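Ferric vibriobactin ABC transporter, periplasmic ferric vibriobactin-binding protein (Vibrio cholerae, PDB 3R5T) binds the iron-loaded siderophore vibriobactin in the periplasm and probably delivers it to an ABC transporter for import. Local coordinates at residues 19-33 with 85-98. Numbering follows the deposited sequence.
With VBN ((4S,5R)-N-{3-[(2,3-dihydroxybenzoyl)amino]propyl}-2-(2,3-dihydroxyphenyl)-N-[3-({[(4S,5R)-2-(2,3-dihydroxyphenyl)-5-met hyl-4,5-dihydro-1,3-oxazol-4-yl]carbonyl}amino)propyl]-5-methyl-4,5-dihydro-1,3-oxazole-4-carboxamide), chain B.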
ATOM      1  N   ILE A  19      10.669  -8.313  21.854  1.00 23.06           N
ATOM      2  CA  ILE A  19       9.873  -7.220  22.367  1.00 23.50           C
ATOM      3  C   ILE A  19       9.510  -7.541  23.810  1.00 24.86           C
ATOM      4  O   ILE A  19       8.737  -8.457  24.086  1.00 24.45           O
ATOM      5  CB  ILE A  19       8.627  -7.009  21.495  1.00 24.12           C
ATOM      6  CG1 ILE A  19       9.026  -6.866  20.020  1.00 24.55           C
ATOM      7  CG2 ILE A  19       7.847  -5.810  21.966  1.00 24.19           C
ATOM      8  CD1 ILE A  19       7.843  -6.803  19.077  1.00 23.18           C
ATOM      9  N   PRO A  20      10.111  -6.808  24.745  1.00 24.66           N
ATOM     10  CA  PRO A  20      10.060  -7.148  26.175  1.00 29.03           C
ATOM     11  C   PRO A  20       8.680  -6.984  26.794  1.00 29.14           C
ATOM     12  O   PRO A  20       8.299  -7.742  27.687  1.00 31.63           O
ATOM     13  CB  PRO A  20      11.031  -6.139  26.812  1.00 28.95           C
ATOM     14  CG  PRO A  20      11.872  -5.633  25.681  1.00 29.31           C
ATOM     15  CD  PRO A  20      11.015  -5.682  24.462  1.00 26.34           C
ATOM     16  N   SER A  21       7.940  -5.992  26.313  1.00 29.27           N
ATOM     17  CA  SER A  21       6.633  -5.651  26.861  0.61 28.65           C
ATOM     18  C   SER A  21       5.704  -5.196  25.738  1.00 25.92           C
ATOM     19  O   SER A  21       6.175  -4.726  24.700  1.00 26.34           O
ATOM     20  CB  SER A  21       6.789  -4.521  27.885  0.61 31.95           C
ATOM     21  OG  SER A  21       7.605  -3.483  27.364  0.61 33.10           O
ATOM     22  N   GLN A  22       4.391  -5.321  25.939  1.00 25.92           N
ATOM     23  CA  GLN A  22       3.451  -4.861  24.909  1.00 23.91           C
ATOM     24  C   GLN A  22       3.720  -3.403  24.562  1.00 20.12           C
ATOM     25  O   GLN A  22       3.662  -2.531  25.418  1.00 19.93           O
ATOM     26  CB  GLN A  22       1.993  -4.999  25.342  1.00 23.07           C
ATOM     27  CG  GLN A  22       0.996  -4.628  24.247  1.00 21.92           C
ATOM     28  CD  GLN A  22      -0.437  -5.005  24.589  1.00 25.86           C
ATOM     29  OE1 GLN A  22      -0.780  -5.158  25.763  1.00 27.65           O
ATOM     30  NE2 GLN A  22      -1.281  -5.150  23.569  1.00 25.05           N
ATOM     31  N   PRO A  23       3.998  -3.128  23.289  1.00 18.78           N
ATOM     32  CA  PRO A  23       4.259  -1.746  22.890  1.00 17.29           C
ATOM     33  C   PRO A  23       3.086  -0.804  23.157  1.00 18.82           C
ATOM     34  O   PRO A  23       1.935  -1.102  22.819  1.00 20.30           O
ATOM     35  CB  PRO A  23       4.500  -1.865  21.385  1.00 18.04           C
ATOM     36  CG  PRO A  23       5.052  -3.239  21.215  1.00 20.74           C
ATOM     37  CD  PRO A  23       4.301  -4.087  22.211  1.00 18.74           C
ATOM     38  N   LYS A  24       3.393   0.342  23.759  1.00 16.49           N
ATOM     39  CA  LYS A  24       2.388   1.373  23.982  1.00 15.41           C
ATOM     40  C   LYS A  24       2.764   2.719  23.327  1.00 16.84           C
ATOM     41  O   LYS A  24       1.951   3.643  23.275  1.00 19.98           O
ATOM     42  CB  LYS A  24       2.158   1.560  25.489  1.00 21.64           C
ATOM     43  CG  LYS A  24       1.644   0.289  26.184  1.00 22.40           C
ATOM     44  CD  LYS A  24       0.272  -0.100  25.640  1.00 22.60           C
ATOM     45  CE  LYS A  24      -0.156  -1.524  26.043  1.00 30.34           C
ATOM     46  NZ  LYS A  24      -0.194  -1.727  27.516  1.00 34.47           N
ATOM     47  N   ARG A  25       3.989   2.828  22.818  1.00 15.59           N
ATOM     48  CA  ARG A  25       4.456   4.081  22.227  1.00 16.35           C
ATOM     49  C   ARG A  25       5.223   3.734  20.972  1.00 18.30           C
ATOM     50  O   ARG A  25       6.451   3.653  20.988  1.00 18.64           O
ATOM     51  CB  ARG A  25       5.359   4.867  23.196  1.00 17.51           C
ATOM     52  CG  ARG A  25       4.680   5.296  24.490  1.00 21.91           C
ATOM     53  CD  ARG A  25       4.178   6.737  24.423  1.00 26.89           C
ATOM     54  NE  ARG A  25       5.204   7.713  24.033  1.00 23.80           N
ATOM     55  CZ  ARG A  25       4.915   8.906  23.525  1.00 25.03           C
ATOM     56  NH1 ARG A  25       3.648   9.262  23.382  1.00 25.43           N
ATOM     57  NH2 ARG A  25       5.883   9.750  23.172  1.00 29.53           N
ATOM     58  N   ILE A  26       4.492   3.499  19.890  1.00 17.76           N
ATOM     59  CA  ILE A  26       5.099   2.988  18.664  1.00 16.89           C
ATOM     60  C   ILE A  26       5.508   4.135  17.738  1.00 15.48           C
ATOM     61  O   ILE A  26       4.721   5.040  17.492  1.00 15.97           O
ATOM     62  CB  ILE A  26       4.120   2.066  17.901  1.00 16.16           C
ATOM     63  CG1 ILE A  26       3.635   0.914  18.792  1.00 14.22           C
ATOM     64  CG2 ILE A  26       4.762   1.552  16.624  1.00 16.15           C
ATOM     65  CD1 ILE A  26       2.360   0.242  18.302  1.00 14.81           C
ATOM     66  N   LEU A  27       6.734   4.065  17.226  1.00 17.03           N
ATOM     67  CA  LEU A  27       7.264   5.074  16.303  1.00 15.36           C
ATOM     68  C   LEU A  27       7.490   4.430  14.942  1.00 16.27           C
ATOM     69  O   LEU A  27       8.231   3.451  14.822  1.00 16.73           O
ATOM     70  CB  LEU A  27       8.586   5.660  16.838  1.00 14.09           C
ATOM     71  CG  LEU A  27       9.133   6.867  16.071  1.00 15.10           C
ATOM     72  CD1 LEU A  27       9.827   7.830  17.006  1.00 16.49           C
ATOM     73  CD2 LEU A  27      10.048   6.396  14.974  1.00 16.45           C
ATOM     74  N   SER A  28       6.845   4.972  13.915  1.00 14.16           N
ATOM     75  CA  SER A  28       7.023   4.420  12.583  1.00 14.46           C
ATOM     76  C   SER A  28       8.026   5.216  11.778  1.00 15.59           C
ATOM     77  O   SER A  28       7.914   6.450  11.676  1.00 15.63           O
ATOM     78  CB  SER A  28       5.701   4.392  11.824  1.00 15.15           C
ATOM     79  OG  SER A  28       5.940   3.964  10.496  1.00 15.06           O
ATOM     80  N   THR A  29       9.023   4.521  11.232  1.00 16.42           N
ATOM     81  CA  THR A  29       9.999   5.177  10.359  1.00 15.74           C
ATOM     82  C   THR A  29       9.649   5.081   8.879  1.00 16.19           C
ATOM     83  O   THR A  29      10.417   5.559   8.037  1.00 16.41           O
ATOM     84  CB  THR A  29      11.442   4.627  10.543  1.00 15.15           C
ATOM     85  OG1 THR A  29      11.532   3.285  10.033  1.00 14.76           O
ATOM     86  CG2 THR A  29      11.841   4.633  12.020  1.00 15.60           C
ATOM     87  N   ALA A  30       8.505   4.452   8.585  1.00 13.42           N
ATOM     88  CA  ALA A  30       8.072   4.227   7.197  1.00 14.13           C
ATOM     89  C   ALA A  30       6.632   4.692   7.007  1.00 12.85           C
ATOM     90  O   ALA A  30       5.690   4.061   7.513  1.00 13.38           O
ATOM     91  CB  ALA A  30       8.213   2.727   6.787  1.00 13.68           C
ATOM     92  N   VAL A  31       6.459   5.782   6.275  1.00 13.70           N
ATOM     93  CA  VAL A  31       5.136   6.347   6.057  1.00 14.71           C
ATOM     94  C   VAL A  31       4.153   5.299   5.496  1.00 12.93           C
ATOM     95  O   VAL A  31       2.974   5.304   5.847  1.00 13.60           O
ATOM     96  CB  VAL A  31       5.239   7.624   5.167  1.00 13.93           C
ATOM     97  CG1 VAL A  31       5.715   7.265   3.746  1.00 16.32           C
ATOM     98  CG2 VAL A  31       3.912   8.395   5.138  1.00 13.68           C
ATOM     99  N   THR A  32       4.635   4.386   4.660  1.00 13.40           N
ATOM    100  CA  THR A  32       3.748   3.329   4.144  1.00 14.95           C
ATOM    101  C   THR A  32       3.142   2.499   5.265  1.00 15.69           C
ATOM    102  O   THR A  32       1.971   2.171   5.223  1.00 16.71           O
ATOM    103  CB  THR A  32       4.463   2.372   3.170  1.00 13.86           C
ATOM    104  OG1 THR A  32       4.946   3.122   2.060  1.00 14.50           O
ATOM    105  CG2 THR A  32       3.499   1.305   2.652  1.00 15.05           C
ATOM    106  N   VAL A  33       3.934   2.171   6.280  1.00 14.67           N
ATOM    107  CA  VAL A  33       3.456   1.250   7.298  1.00 13.59           C
ATOM    108  C   VAL A  33       2.482   1.939   8.237  1.00 13.87           C
ATOM    109  O   VAL A  33       1.642   1.287   8.854  1.00 15.93           O
ATOM    110  CB  VAL A  33       4.627   0.701   8.082  1.00 13.66           C
ATOM    111  CG1 VAL A  33       4.149  -0.134   9.264  1.00 17.35           C
ATOM    112  CG2 VAL A  33       5.502  -0.126   7.152  1.00 14.36           C
ATOM    113  N   GLU A  85      10.948  11.167  21.586  1.00 25.07           N
ATOM    114  CA  GLU A  85       9.639  10.522  21.587  1.00 26.61           C
ATOM    115  C   GLU A  85       9.564   9.352  22.573  1.00 26.03           C
ATOM    116  O   GLU A  85       8.468   8.915  22.935  1.00 25.93           O
ATOM    117  CB  GLU A  85       9.264  10.058  20.179  1.00 29.38           C
ATOM    118  CG  GLU A  85       8.975  11.197  19.209  1.00 29.50           C
ATOM    119  CD  GLU A  85       7.864  12.109  19.693  1.00 32.57           C
ATOM    120  OE1 GLU A  85       8.103  13.333  19.812  1.00 33.54           O
ATOM    121  OE2 GLU A  85       6.758  11.610  19.979  1.00 34.67           O
ATOM    122  N   GLN A  86      10.722   8.851  23.000  1.00 25.35           N
ATOM    123  CA  GLN A  86      10.804   7.699  23.909  1.00 26.26           C
ATOM    124  C   GLN A  86       9.879   6.548  23.518  1.00 25.00           C
ATOM    125  O   GLN A  86       8.998   6.146  24.289  1.00 25.61           O
ATOM    126  CB  GLN A  86      10.559   8.108  25.366  1.00 30.25           C
ATOM    127  CG  GLN A  86      11.608   9.069  25.915  1.00 40.41           C
ATOM    128  CD  GLN A  86      12.163   8.627  27.251  1.00 51.14           C
ATOM    129  OE1 GLN A  86      12.432   7.442  27.464  1.00 53.29           O
ATOM    130  NE2 GLN A  86      12.351   9.579  28.158  1.00 54.50           N
ATOM    131  N   PRO A  87      10.084   6.002  22.319  1.00 20.65           N
ATOM    132  CA  PRO A  87       9.222   4.909  21.861  1.00 18.49           C
ATOM    133  C   PRO A  87       9.598   3.597  22.535  1.00 20.16           C
ATOM    134  O   PRO A  87      10.702   3.453  23.068  1.00 20.29           O
ATOM    135  CB  PRO A  87       9.527   4.843  20.366  1.00 16.89           C
ATOM    136  CG  PRO A  87      10.951   5.316  20.267  1.00 20.26           C
ATOM    137  CD  PRO A  87      11.116   6.356  21.324  1.00 21.04           C
ATOM    138  N   ASP A  88       8.679   2.638  22.519  1.00 20.04           N
ATOM    139  CA  ASP A  88       8.992   1.284  22.959  1.00 20.92           C
ATOM    140  C   ASP A  88       8.908   0.261  21.824  1.00 18.22           C
ATOM    141  O   ASP A  88       9.059  -0.945  22.039  1.00 22.65           O
ATOM    142  CB  ASP A  88       8.133   0.858  24.157  1.00 21.78           C
ATOM    143  CG  ASP A  88       6.636   0.956  23.892  1.00 19.65           C
ATOM    144  OD1 ASP A  88       6.217   1.195  22.731  1.00 19.06           O
ATOM    145  OD2 ASP A  88       5.875   0.768  24.875  1.00 19.61           O
ATOM    146  N   LEU A  89       8.668   0.747  20.613  1.00 15.69           N
ATOM    147  CA  LEU A  89       8.793  -0.088  19.424  1.00 16.92           C
ATOM    148  C   LEU A  89       9.050   0.847  18.257  1.00 16.47           C
ATOM    149  O   LEU A  89       8.345   1.828  18.098  1.00 18.63           O
ATOM    150  CB  LEU A  89       7.517  -0.897  19.158  1.00 17.28           C
ATOM    151  CG  LEU A  89       7.582  -1.836  17.944  1.00 17.18           C
ATOM    152  CD1 LEU A  89       8.541  -3.001  18.190  1.00 21.09           C
ATOM    153  CD2 LEU A  89       6.201  -2.367  17.583  1.00 15.38           C
ATOM    154  N   ILE A  90      10.031   0.508  17.428  1.00 14.56           N
ATOM    155  CA  ILE A  90      10.329   1.279  16.220  1.00 16.60           C
ATOM    156  C   ILE A  90      10.128   0.379  15.007  1.00 17.75           C
ATOM    157  O   ILE A  90      10.659  -0.736  14.969  1.00 18.42           O
ATOM    158  CB  ILE A  90      11.787   1.822  16.248  1.00 17.39           C
ATOM    159  CG1 ILE A  90      11.969   2.781  17.424  1.00 17.85           C
ATOM    160  CG2 ILE A  90      12.135   2.547  14.937  1.00 18.52           C
ATOM    161  CD1 ILE A  90      13.424   3.098  17.747  1.00 18.98           C
ATOM    162  N   VAL A  91       9.345   0.845  14.030  1.00 15.17           N
ATOM    163  CA  VAL A  91       9.028   0.030  12.862  1.00 15.57           C
ATOM    164  C   VAL A  91       9.722   0.537  11.619  1.00 15.44           C
ATOM    165  O   VAL A  91       9.728   1.746  11.358  1.00 15.47           O
ATOM    166  CB  VAL A  91       7.508  -0.042  12.603  1.00 15.75           C
ATOM    167  CG1 VAL A  91       7.218  -1.048  11.503  1.00 15.58           C
ATOM    168  CG2 VAL A  91       6.768  -0.408  13.890  1.00 15.75           C
ATOM    169  N   VAL A  92      10.345  -0.390  10.896  1.00 16.07           N
ATOM    170  CA  VAL A  92      11.165  -0.084   9.722  1.00 14.83           C
ATOM    171  C   VAL A  92      10.709  -0.925   8.540  1.00 13.88           C
ATOM    172  O   VAL A  92      10.327  -2.073   8.717  1.00 14.83           O
ATOM    173  CB  VAL A  92      12.668  -0.386  10.016  1.00 15.69           C
ATOM    174  CG1 VAL A  92      13.546  -0.035   8.839  1.00 16.67           C
ATOM    175  CG2 VAL A  92      13.159   0.360  11.260  1.00 16.59           C
ATOM    176  N   SER A  93      10.746  -0.358   7.340  1.00 14.42           N
ATOM    177  CA  SER A  93      10.402  -1.091   6.130  1.00 14.23           C
ATOM    178  C   SER A  93      11.640  -1.600   5.434  1.00 14.16           C
ATOM    179  O   SER A  93      12.722  -1.006   5.537  1.00 15.44           O
ATOM    180  CB  SER A  93       9.557  -0.240   5.182  1.00 14.27           C
ATOM    181  OG  SER A  93      10.304   0.848   4.690  1.00 14.91           O
ATOM    182  N   MET A  94      11.457  -2.706   4.718  1.00 15.68           N
ATOM    183  CA  MET A  94      12.543  -3.433   4.068  1.00 18.03           C
ATOM    184  C   MET A  94      13.024  -2.790   2.766  1.00 18.73           C
ATOM    185  O   MET A  94      14.224  -2.775   2.472  1.00 21.13           O
ATOM    186  CB  MET A  94      12.047  -4.853   3.775  1.00 20.51           C
ATOM    187  CG  MET A  94      13.079  -5.791   3.194  1.00 23.34           C
ATOM    188  SD  MET A  94      14.277  -6.245   4.452  1.00 26.37           S
ATOM    189  CE  MET A  94      15.059  -7.650   3.670  1.00 27.75           C
ATOM    190  N   ILE A  95      12.080  -2.281   1.978  1.00 16.49           N
ATOM    191  CA  ILE A  95      12.391  -1.722   0.655  1.00 16.51           C
ATOM    192  C   ILE A  95      11.373  -0.667   0.256  1.00 14.93           C
ATOM    193  O   ILE A  95      10.171  -0.824   0.505  1.00 14.64           O
ATOM    194  CB  ILE A  95      12.469  -2.825  -0.429  1.00 17.52           C
ATOM    195  CG1 ILE A  95      12.799  -2.234  -1.800  1.00 16.10           C
ATOM    196  CG2 ILE A  95      11.152  -3.607  -0.479  1.00 16.24           C
ATOM    197  CD1 ILE A  95      13.260  -3.294  -2.828  1.00 14.89           C
ATOM    198  N   GLY A  96      11.856   0.403  -0.376  1.00 15.72           N
ATOM    199  CA  GLY A  96      10.994   1.524  -0.734  1.00 14.48           C
ATOM    200  C   GLY A  96      11.691   2.812  -0.339  1.00 14.85           C
ATOM    201  O   GLY A  96      12.671   2.789   0.416  1.00 14.81           O
ATOM    202  N   ALA A  97      11.202   3.940  -0.838  1.00 13.20           N
ATOM    203  CA  ALA A  97      11.837   5.224  -0.505  1.00 13.33           C
ATOM    204  C   ALA A  97      11.852   5.518   1.005  1.00 15.09           C
ATOM    205  O   ALA A  97      12.696   6.296   1.489  1.00 16.68           O
ATOM    206  CB  ALA A  97      11.170   6.377  -1.268  1.00 13.22           C
ATOM    207  N   ASP A  98      10.915   4.908   1.728  1.00 15.23           N
ATOM    208  CA  ASP A  98      10.745   5.126   3.172  1.00 13.99           C
ATOM    209  C   ASP A  98      11.504   4.109   4.033  1.00 14.70           C
ATOM    210  O   ASP A  98      11.343   4.079   5.250  1.00 15.73           O
ATOM    211  CB  ASP A  98       9.247   5.154   3.557  1.00 14.48           C
ATOM    212  CG  ASP A  98       8.509   3.881   3.202  1.00 14.83           C
ATOM    213  OD1 ASP A  98       9.141   2.898   2.794  1.00 16.00           O
ATOM    214  OD2 ASP A  98       7.274   3.889   3.338  1.00 14.58           O
TER
HETATM  215  C   VBN B   1      10.128   6.928  -7.122  1.00 20.18           C
HETATM  216  N   VBN B   1      10.343   5.681  -4.926  1.00 17.13           N
HETATM  217  O   VBN B   1      10.576   6.028  -7.751  1.00 19.18           O
HETATM  218  CA  VBN B   1      10.224   6.961  -5.602  1.00 19.99           C
HETATM  219  CB  VBN B   1      11.494   7.716  -5.055  1.00 21.71           C
HETATM  220  CAB VBN B   1       3.423  10.212  -2.826  1.00 20.62           C
HETATM  221  OAC VBN B   1       6.269   4.691 -10.385  1.00 20.17           O
HETATM  222  OAD VBN B   1       7.768  10.599  -4.228  1.00 19.30           O
HETATM  223  OAF VBN B   1       7.201   2.872  -4.723  1.00 15.06           O
HETATM  224  OAG VBN B   1      11.243   0.609  -3.982  1.00 16.45           O
HETATM  225  OAH VBN B   1       8.836   4.066  -2.455  1.00 14.35           O
HETATM  226  OAI VBN B   1       7.958   4.666  -6.538  1.00 16.62           O
HETATM  227  OAJ VBN B   1      10.209   3.019  -4.704  1.00 13.91           O
HETATM  228  OAK VBN B   1       7.666   6.126  -3.782  1.00 14.83           O
HETATM  229  CAL VBN B   1       5.120   1.758  -7.625  1.00 16.82           C
HETATM  230  CAM VBN B   1      14.143   2.897  -3.490  1.00 20.99           C
HETATM  231  CAN VBN B   1       7.176   5.886   0.329  1.00 14.64           C
HETATM  232  CAO VBN B   1       5.684   1.790  -6.305  1.00 15.82           C
HETATM  233  CAP VBN B   1      13.362   1.706  -3.511  1.00 18.90           C
HETATM  234  CAQ VBN B   1       7.921   4.869  -0.354  1.00 13.51           C
HETATM  235  CAR VBN B   1       5.526   2.722  -8.619  1.00 18.33           C
HETATM  236  CAS VBN B   1      13.592   4.122  -3.895  1.00 19.79           C
HETATM  237  CAT VBN B   1       6.635   6.987  -0.382  1.00 15.99           C
HETATM  238  CAU VBN B   1       8.688   7.688 -10.108  1.00 20.51           C
HETATM  239  CAV VBN B   1       8.379  10.325  -7.840  1.00 19.77           C
HETATM  240  CAW VBN B   1       8.665   6.163 -10.306  1.00 18.84           C
HETATM  241  CAX VBN B   1       7.630  11.382  -6.995  1.00 20.46           C
HETATM  242  CAY VBN B   1       9.832   8.225  -9.245  1.00 18.93           C
HETATM  243  CAZ VBN B   1       9.152   9.275  -7.024  1.00 18.41           C
HETATM  244  NBB VBN B   1       8.124   5.367  -9.206  1.00 15.34           N
HETATM  245  NBC VBN B   1       6.551  10.765  -6.227  1.00 20.29           N
HETATM  246  NBD VBN B   1       6.036   8.168  -3.899  1.00 18.28           N
HETATM  247  OBF VBN B   1       5.496   9.158  -1.844  1.00 16.84           O
HETATM  248  CBG VBN B   1       6.892   4.634  -9.383  1.00 19.44           C
HETATM  249  CBH VBN B   1       6.752  10.384  -4.826  1.00 19.50           C
HETATM  250  CBJ VBN B   1      11.758   5.414  -4.900  1.00 18.37           C
HETATM  251  CBK VBN B   1       6.649   2.788  -5.983  1.00 15.62           C
HETATM  252  CBL VBN B   1      12.025   1.749  -3.947  1.00 16.86           C
HETATM  253  CBM VBN B   1       8.097   4.987  -1.731  1.00 13.84           C
HETATM  254  CBN VBN B   1       7.041   3.698  -6.921  1.00 16.50           C
HETATM  255  CBO VBN B   1      11.514   2.920  -4.330  1.00 15.74           C
HETATM  256  CBP VBN B   1       7.572   6.052  -2.412  1.00 14.65           C
HETATM  257  CBQ VBN B   1       6.450   3.662  -8.295  1.00 18.60           C
HETATM  258  CBR VBN B   1      12.313   4.155  -4.282  1.00 17.09           C
HETATM  259  CBS VBN B   1       6.793   7.080  -1.715  1.00 15.58           C
HETATM  260  CBU VBN B   1       4.936  10.084  -2.872  1.00 18.19           C
HETATM  261  CBW VBN B   1       6.346   8.275  -2.508  1.00 17.56           C
HETATM  262  CBX VBN B   1       5.635   9.546  -4.218  1.00 18.78           C
HETATM  263  NBY VBN B   1       9.645   8.129  -7.794  1.00 20.43           N
HETATM  264  OG1 VBN B   1      12.485   6.621  -4.827  1.00 21.39           O
HETATM  265  CG2 VBN B   1      11.302   8.755  -3.962  1.00 23.10           C
HETATM  266  O   HOH W   1       6.082  -1.452  26.408  1.00 24.01           O
HETATM  267  O   HOH W   2       8.931  -2.908  24.030  1.00 29.69           O
HETATM  268  O   HOH W   3       7.363   7.299  25.951  1.00 30.12           O
HETATM  269  O   HOH W   4      11.488   2.200   7.350  1.00 14.31           O
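Asp98 meets Thr32 where strand 26-28 leads into the start of helix 31-39 and strand 89-93 into a loop, both lining the vibriobactin pocket; one carboxylate ties loop to helix. CB lies near Ala30 CA and ring carbon CAN of the ligand. CG is placed between backbone N and carbonyl carbon (chi1 59°), close to the same catechol ring. OD1 takes the hydroxyl of Ser93 from well above the carboxylate plane and is also hydrogen-bonded to Tyr118 OH. OD2 accepts twice from Thr32: the backbone N at 3.0 Å, almost in line with the C-O bond, and OG1 at 2.8 Å on the syn side, tilted 25° out of plane. OG1 also bonds Arg269 NE, whose NH1 bonds the ligand. Ala97 N donates to ligand OAH. At the strands' beginning, Asp88 OD2 receives Lys24 N through its syn lone pair (2.8 Å) and OD1 receives Arg25 N from above the plane. Between these aspartates Leu27 N donates to Leu89 O, and Val91 N to Leu27 O. Strand 26-28 lies between 44-49 and 89-93 in the five-stranded parallel sheet, helix 123-134 covering Ile26 and Leu89; as in related bilobed siderophore-binding proteins, this sheet cores the N-terminal lobe, the ligand held between lobes.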